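Local coordinates for 3-oxoacyl-[acyl-carrier-protein] synthase 3 (Micrococcus luteus NCTC 2665, PDB 4EWP) that probably catalyses the first condensation of fatty acid synthesis, joining acetyl-CoA to malonyl-ACP to give 3-oxobutanoyl-ACP, carbon dioxide and free CoA, at residues 28-33 with 51-56; 201-206 with 233-238; 328-333 with 344-349. All blocks are in the same frame, centred on the assembly; numbering follows the deposited sequence.

Contact 1: 28-33 with 51-56; sequences VPNEDL and VTRQRA
Leu33 sets its CD1 over one face of the Arg53 guanidinium, off centre toward the rim and 3.5 Å from NE; the two side chains meet tip to tip. In the guanidinium plane the end-on pair NH1 and NH2 grips a single oxygen, Asn30 OD1 (2.9 Å from NH1), the two nitrogens arriving from opposite faces of the Asn30 amide, whose plane is turned 62° from the guanidinium. NH2 also donates to Val28 O at 2.9 Å, from above that carbonyl's plane. Val28 O thus accepts from two donors of Arg53, the backbone N and NH2. Bends at chi2 (-79°) and chi3 (-64°) set CD and NE back toward segment 28-33, with CD 3.5 Å from Val28 O. The backbones form a two-stranded antiparallel sheet, Val28 and Arg53 its hydrogen-bonded pair, Pro29 and Thr52 the non-hydrogen-bonded one, where strand 27-29 runs into a weakly bonded helical turn at about 30-33. A water bridges Asn30 N and Val51 O, which also share a weak direct bond. Val28 CG2 packs on Arg55 CG at 3.4 Å, while Arg55 NE bonds to Leu168 O. The Arg53 side chain lies about 7 Å from that of Asn306, a predicted active-site residue.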
# COMPACT_ATOMS: atom_id res chain seq x y z
N VAL A 28 15.27 -18.25 16.95
CA VAL A 28 16.50 -17.73 17.54
C VAL A 28 16.31 -17.38 19.01
O VAL A 28 15.39 -16.64 19.37
CB VAL A 28 16.99 -16.49 16.77
CG1 VAL A 28 18.24 -15.91 17.41
CG2 VAL A 28 17.24 -16.83 15.30
N PRO A 29 17.16 -17.94 19.88
CA PRO A 29 17.07 -17.63 21.32
C PRO A 29 17.80 -16.34 21.67
O PRO A 29 18.70 -15.90 20.95
CB PRO A 29 17.77 -18.82 21.97
CG PRO A 29 18.79 -19.23 20.97
CD PRO A 29 18.14 -19.01 19.62
N ASN A 30 17.42 -15.75 22.80
CA ASN A 30 18.00 -14.49 23.22
C ASN A 30 19.52 -14.46 23.17
O ASN A 30 20.12 -13.44 22.85
CB ASN A 30 17.51 -14.12 24.62
CG ASN A 30 16.04 -13.75 24.64
OD1 ASN A 30 15.44 -13.46 23.59
ND2 ASN A 30 15.44 -13.73 25.83
N GLU A 31 20.14 -15.59 23.47
CA GLU A 31 21.58 -15.66 23.69
C GLU A 31 22.38 -15.34 22.43
O GLU A 31 23.52 -14.86 22.50
CB GLU A 31 21.97 -17.05 24.22
CG GLU A 31 23.35 -17.11 24.87
CD GLU A 31 23.35 -16.78 26.36
OE1 GLU A 31 22.25 -16.56 26.94
OE2 GLU A 31 24.45 -16.74 26.96
N ASP A 32 21.79 -15.59 21.27
CA ASP A 32 22.45 -15.37 19.99
C ASP A 32 22.56 -13.87 19.69
O ASP A 32 23.42 -13.45 18.92
CB ASP A 32 21.70 -16.07 18.86
CG ASP A 32 21.74 -17.59 18.98
OD1 ASP A 32 22.24 -18.11 20.00
OD2 ASP A 32 21.25 -18.28 18.05
N LEU A 33 21.69 -13.09 20.32
CA LEU A 33 21.58 -11.67 19.99
C LEU A 33 22.20 -10.73 21.04
O LEU A 33 22.50 -9.57 20.74
CB LEU A 33 20.11 -11.28 19.81
CG LEU A 33 19.37 -12.08 18.74
CD1 LEU A 33 17.93 -11.56 18.58
CD2 LEU A 33 20.13 -11.99 17.43
N VAL A 51 11.37 -15.11 24.35
CA VAL A 51 12.35 -16.18 24.57
C VAL A 51 13.04 -16.49 23.25
O VAL A 51 14.27 -16.53 23.17
CB VAL A 51 11.68 -17.46 25.09
CG1 VAL A 51 12.69 -18.61 25.16
CG2 VAL A 51 11.07 -17.21 26.44
N THR A 52 12.23 -16.74 22.23
CA THR A 52 12.75 -16.94 20.89
C THR A 52 11.96 -16.06 19.92
O THR A 52 10.82 -15.66 20.21
CB THR A 52 12.62 -18.42 20.44
OG1 THR A 52 11.23 -18.77 20.33
CG2 THR A 52 13.29 -19.35 21.44
N ARG A 53 12.58 -15.76 18.78
CA ARG A 53 11.86 -15.13 17.68
C ARG A 53 12.10 -15.89 16.37
O ARG A 53 13.17 -16.45 16.14
CB ARG A 53 12.22 -13.64 17.54
CG ARG A 53 13.60 -13.35 16.93
CD ARG A 53 14.71 -13.52 17.95
NE ARG A 53 14.61 -12.56 19.05
CZ ARG A 53 14.88 -12.85 20.32
NH1 ARG A 53 14.77 -11.91 21.26
NH2 ARG A 53 15.28 -14.08 20.66
N GLN A 54 11.06 -15.92 15.54
CA GLN A 54 11.15 -16.50 14.21
C GLN A 54 12.12 -15.69 13.36
O GLN A 54 11.99 -14.47 13.25
CB GLN A 54 9.76 -16.51 13.56
CG GLN A 54 8.84 -17.50 14.25
CD GLN A 54 7.37 -17.25 14.01
OE1 GLN A 54 6.52 -17.88 14.64
NE2 GLN A 54 7.05 -16.33 13.09
N ARG A 55 13.10 -16.36 12.78
CA ARG A 55 14.02 -15.70 11.86
C ARG A 55 14.07 -16.46 10.53
O ARG A 55 14.42 -17.64 10.48
CB ARG A 55 15.41 -15.54 12.49
CG ARG A 55 15.47 -14.44 13.57
CD ARG A 55 15.02 -13.09 12.98
NE ARG A 55 14.98 -12.00 13.95
CZ ARG A 55 16.05 -11.34 14.42
NH1 ARG A 55 17.27 -11.68 14.02
NH2 ARG A 55 15.89 -10.35 15.29
N ALA A 56 13.68 -15.78 9.47
CA ALA A 56 13.58 -16.38 8.14
C ALA A 56 14.94 -16.51 7.49
O ALA A 56 15.82 -15.69 7.71
CB ALA A 56 12.65 -15.55 7.25
O HOH W 1 15.98 -17.50 24.98

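Contact 2: 201-206 with 233-238; sequences SMTHSQ and WPTLRQ
Met202 folds its thioether against segment 233-238: SD lies 3.3 Å from Leu236 CD1 on the paired strand, and CE reaches the preceding loop, 3.3 Å from Pro234 O and 3.9 Å from Pro234 CB. The bend at chi2 (-64°) places SD and that at chi3 (-68°) places CE. Pro234 CB also rests on His204 O at 3.3 Å. The backbone bonds belong to a short two-stranded antiparallel sheet, in which Ser201 and Arg237 form the hydrogen-bonded pair and Met202 and Leu236 the non-hydrogen-bonded one. Past the sheet, Thr203 N donates to Thr235 O at 2.8 Å. A water adds a further link, held by Thr203 OG1, Thr235 OG1 and Trp233 O and donating to the last. Several polar ends turn to other residues, with His204 NE2 bonded to Leu232 O and Arg237 NH2 to Thr199 O. The side chain of Leu236 is about 7 Å from that of Cys123, a predicted active-site residue. Ser205 caps helix 206-219 through OG to Leu207 N; Leu209 of that helix packs on Trp233 and Pro234, while Trp233 N bonds to Glu214 OE2 of the second subunit, setting this small sheet at the dimer interface.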
# COMPACT_ATOMS: atom_id res chain seq x y z
N SER A 201 10.55 4.55 13.27
CA SER A 201 10.96 4.98 11.94
C SER A 201 12.29 4.35 11.56
O SER A 201 12.90 3.68 12.38
CB SER A 201 11.09 6.50 11.89
OG SER A 201 12.12 6.95 12.76
N MET A 202 12.72 4.57 10.32
CA MET A 202 14.02 4.08 9.86
C MET A 202 15.09 5.09 10.28
O MET A 202 14.77 6.24 10.52
CB MET A 202 14.03 3.91 8.35
CG MET A 202 12.89 3.08 7.79
SD MET A 202 12.97 1.36 8.37
CE MET A 202 14.44 0.77 7.56
N THR A 203 16.34 4.66 10.34
CA THR A 203 17.45 5.53 10.73
C THR A 203 17.65 6.71 9.78
O THR A 203 18.08 7.80 10.21
CB THR A 203 18.79 4.76 10.82
OG1 THR A 203 18.93 3.90 9.69
CG2 THR A 203 18.84 3.91 12.10
N HIS A 204 17.37 6.49 8.50
CA HIS A 204 17.43 7.56 7.51
C HIS A 204 16.88 7.15 6.15
O HIS A 204 16.71 5.97 5.85
CB HIS A 204 18.87 8.08 7.34
CG HIS A 204 19.89 6.99 7.26
ND1 HIS A 204 20.73 6.69 8.32
CD2 HIS A 204 20.20 6.12 6.28
CE1 HIS A 204 21.52 5.68 7.97
NE2 HIS A 204 21.21 5.32 6.74
N SER A 205 16.60 8.16 5.34
CA SER A 205 16.03 7.98 4.01
C SER A 205 16.89 7.12 3.08
O SER A 205 18.14 7.16 3.13
CB SER A 205 15.79 9.34 3.38
OG SER A 205 15.60 9.22 1.99
N GLN A 206 16.22 6.37 2.21
CA GLN A 206 16.90 5.57 1.21
C GLN A 206 17.74 6.45 0.30
O GLN A 206 18.78 6.03 -0.20
CB GLN A 206 15.89 4.76 0.39
CG GLN A 206 15.05 3.79 1.22
CD GLN A 206 13.96 3.13 0.40
OE1 GLN A 206 13.82 3.40 -0.80
NE2 GLN A 206 13.18 2.24 1.02
N TRP A 233 22.78 1.19 5.27
CA TRP A 233 21.50 0.54 5.01
C TRP A 233 20.52 0.98 6.09
O TRP A 233 20.79 0.82 7.28
CB TRP A 233 21.67 -0.98 5.02
CG TRP A 233 20.38 -1.75 4.88
CD1 TRP A 233 19.76 -2.51 5.84
CD2 TRP A 233 19.54 -1.83 3.72
NE1 TRP A 233 18.61 -3.06 5.34
CE2 TRP A 233 18.45 -2.66 4.04
CE3 TRP A 233 19.62 -1.30 2.43
CZ2 TRP A 233 17.44 -2.96 3.13
CZ3 TRP A 233 18.62 -1.59 1.52
CH2 TRP A 233 17.54 -2.42 1.88
N PRO A 234 19.39 1.58 5.70
CA PRO A 234 18.45 2.07 6.71
C PRO A 234 17.88 0.92 7.54
O PRO A 234 17.56 -0.14 6.99
CB PRO A 234 17.32 2.70 5.88
CG PRO A 234 17.92 2.97 4.55
CD PRO A 234 18.93 1.87 4.33
N THR A 235 17.76 1.14 8.84
CA THR A 235 17.22 0.12 9.72
C THR A 235 16.20 0.72 10.67
O THR A 235 16.17 1.93 10.88
CB THR A 235 18.31 -0.57 10.54
OG1 THR A 235 19.06 0.42 11.27
CG2 THR A 235 19.24 -1.34 9.63
N LEU A 236 15.36 -0.14 11.23
CA LEU A 236 14.27 0.26 12.10
C LEU A 236 14.78 0.74 13.47
O LEU A 236 15.77 0.25 13.99
CB LEU A 236 13.32 -0.92 12.26
CG LEU A 236 11.80 -0.75 12.17
CD1 LEU A 236 11.41 0.24 11.11
CD2 LEU A 236 11.16 -2.11 11.89
N ARG A 237 14.08 1.72 14.04
CA ARG A 237 14.45 2.26 15.34
C ARG A 237 13.16 2.73 16.01
O ARG A 237 12.15 2.95 15.33
CB ARG A 237 15.47 3.40 15.15
CG ARG A 237 15.16 4.70 15.87
CD ARG A 237 14.19 5.59 15.11
NE ARG A 237 13.16 6.14 15.99
CZ ARG A 237 13.38 7.03 16.95
NH1 ARG A 237 14.60 7.50 17.15
NH2 ARG A 237 12.37 7.47 17.69
N GLN A 238 13.18 2.85 17.33
CA GLN A 238 12.01 3.40 18.01
C GLN A 238 12.36 4.11 19.31
O GLN A 238 13.35 3.79 19.98
CB GLN A 238 10.99 2.30 18.30
CG GLN A 238 11.38 1.40 19.47
CD GLN A 238 10.28 0.43 19.85
OE1 GLN A 238 9.15 0.54 19.40
NE2 GLN A 238 10.62 -0.54 20.69
O HOH W 2 20.74 2.01 9.53

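Contact 3: 328-333 with 344-349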
# COMPACT_ATOMS: atom_id res chain seq x y z
N GLY A 328 -16.06 -19.50 16.28
CA GLY A 328 -17.42 -19.01 16.45
C GLY A 328 -17.54 -17.99 17.58
O GLY A 328 -18.60 -17.38 17.76
N GLY A 329 -16.46 -17.82 18.34
CA GLY A 329 -16.43 -16.86 19.44
C GLY A 329 -15.97 -15.49 18.97
O GLY A 329 -15.43 -15.36 17.88
N LEU A 330 -16.19 -14.47 19.78
CA LEU A 330 -15.78 -13.11 19.43
C LEU A 330 -14.36 -12.79 19.90
O LEU A 330 -14.00 -13.08 21.04
CB LEU A 330 -16.74 -12.08 20.03
CG LEU A 330 -18.20 -12.18 19.57
CD1 LEU A 330 -19.04 -11.17 20.32
CD2 LEU A 330 -18.28 -11.97 18.07
N ALA A 331 -13.58 -12.18 19.01
CA ALA A 331 -12.22 -11.76 19.32
C ALA A 331 -12.03 -10.28 19.01
O ALA A 331 -12.42 -9.80 17.94
CB ALA A 331 -11.21 -12.60 18.54
N LEU A 332 -11.45 -9.56 19.96
CA LEU A 332 -11.04 -8.18 19.72
C LEU A 332 -9.62 -8.22 19.17
O LEU A 332 -8.72 -8.78 19.81
CB LEU A 332 -11.08 -7.37 21.02
CG LEU A 332 -10.51 -5.94 21.04
CD1 LEU A 332 -11.30 -5.04 20.11
CD2 LEU A 332 -10.55 -5.40 22.44
N GLN A 333 -9.41 -7.65 17.99
CA GLN A 333 -8.07 -7.56 17.43
C GLN A 333 -7.75 -6.11 17.24
O GLN A 333 -8.60 -5.32 16.81
CB GLN A 333 -7.96 -8.31 16.10
CG GLN A 333 -9.04 -7.95 15.14
CD GLN A 333 -8.94 -8.76 13.87
OE1 GLN A 333 -8.62 -9.96 13.91
NE2 GLN A 333 -9.21 -8.12 12.73
N ALA A 344 -8.59 -1.48 14.68
CA ALA A 344 -9.22 -2.47 15.54
C ALA A 344 -10.59 -2.91 15.04
O ALA A 344 -11.34 -2.11 14.47
CB ALA A 344 -9.33 -1.94 16.98
N GLN A 345 -10.93 -4.17 15.31
CA GLN A 345 -12.25 -4.73 15.03
C GLN A 345 -12.60 -5.80 16.04
O GLN A 345 -11.71 -6.45 16.61
CB GLN A 345 -12.29 -5.40 13.65
CG GLN A 345 -12.01 -4.51 12.49
CD GLN A 345 -10.56 -4.56 12.04
OE1 GLN A 345 -9.76 -5.36 12.55
NE2 GLN A 345 -10.22 -3.72 11.08
N VAL A 346 -13.88 -6.03 16.23
CA VAL A 346 -14.31 -7.27 16.86
C VAL A 346 -14.69 -8.25 15.74
O VAL A 346 -15.39 -7.88 14.78
CB VAL A 346 -15.47 -7.06 17.84
CG1 VAL A 346 -16.01 -8.39 18.33
CG2 VAL A 346 -15.00 -6.18 19.02
N VAL A 347 -14.17 -9.46 15.82
CA VAL A 347 -14.42 -10.43 14.77
C VAL A 347 -14.92 -11.75 15.35
O VAL A 347 -14.51 -12.15 16.43
CB VAL A 347 -13.18 -10.69 13.90
CG1 VAL A 347 -12.71 -9.39 13.22
CG2 VAL A 347 -12.06 -11.34 14.71
N ARG A 348 -15.82 -12.40 14.61
CA ARG A 348 -16.23 -13.76 14.91
C ARG A 348 -15.16 -14.72 14.38
O ARG A 348 -14.92 -14.78 13.18
CB ARG A 348 -17.57 -14.03 14.24
CG ARG A 348 -18.22 -15.33 14.64
CD ARG A 348 -19.71 -15.14 14.81
NE ARG A 348 -20.06 -15.09 16.23
CZ ARG A 348 -20.85 -14.17 16.78
NH1 ARG A 348 -21.38 -13.21 16.02
NH2 ARG A 348 -21.10 -14.20 18.08
N LEU A 349 -14.52 -15.47 15.27
CA LEU A 349 -13.40 -16.31 14.84
C LEU A 349 -13.87 -17.43 13.94
O LEU A 349 -14.94 -18.01 14.16
CB LEU A 349 -12.66 -16.87 16.05
CG LEU A 349 -12.00 -15.84 16.97
CD1 LEU A 349 -11.68 -16.47 18.34
CD2 LEU A 349 -10.77 -15.27 16.32
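The Arg348 guanidinium carries Leu330 CD2 over the centre of one face, 3.5 Å above the plane, and has Gly328 O at its edge, in plane. Arg348 NE donates to Gly328 O at 3.1 Å, nearly straight (168° at the hydrogen), from above the plane of that carbonyl. The amides of Gln333 and Gln345 are turned 70° against each other: Gln333 NE2 donates in its own amide plane to Gln345 OE1 at 2.8 Å, from above the plane of the acceptor amide. These groups belong to the beta hairpin of strands 330-337 and 341-348 and the turn leading into it, inside the mixed five-stranded sheet of the C-terminal half of this thiolase-like fold. Gln333 CG, between the backbone N and the carbonyl carbon (chi1 50°), sits 3.4 Å from Gln345 O. Backbone bonds pair Ala331 with Val347 and Gln333 with Gln345, and the hairpin's open end is closed by Gly328 N to Leu349 O and Leu349 N to Gly329 O. Helix 240-262 packs against Leu332 and Val346; on the other face, helix 311-322 touches Gln333 and Leu349. An alanine in place of Arg348 would probably leave Gly328 O without its side-chain donor and Leu330 CD2 without the flat group it covers. Val3 of the second subunit packs on Leu330 and Leu5 of that subunit on Val346, the bond from Arg348 NH2 to Val3 O being weak. Gln333 OE1 bonds to Tyr126 OH, and Gln345 NE2 to Cys127 O and Ser188 OG. On the face with Gln333, Ala331 CB touches Leu349 CD2 at 3.5 Å.

In the fold
From the N terminus, contact 1 comes first, closing a loop of 17 residues that includes helix 41-48 and bringing strand 52-54 back beside strand 27-29. Contact 2 follows, with 26 residues between its segments, among them all but the first residue of helix 206-219, before the chain returns at 233-238. Contact 3 joins the last two strands, a hairpin with only 10 residues between its segments. The three are in series; none nests in or crosses another. Contacts 1 and 2 pair short strands in separate two-stranded sheets, their nearest atoms about 10 Å apart, whereas contact 3 lies within a five-stranded sheet, on the opposite side of the chain's centre from contact 2. Contacts 2 and 3 both touch the second subunit.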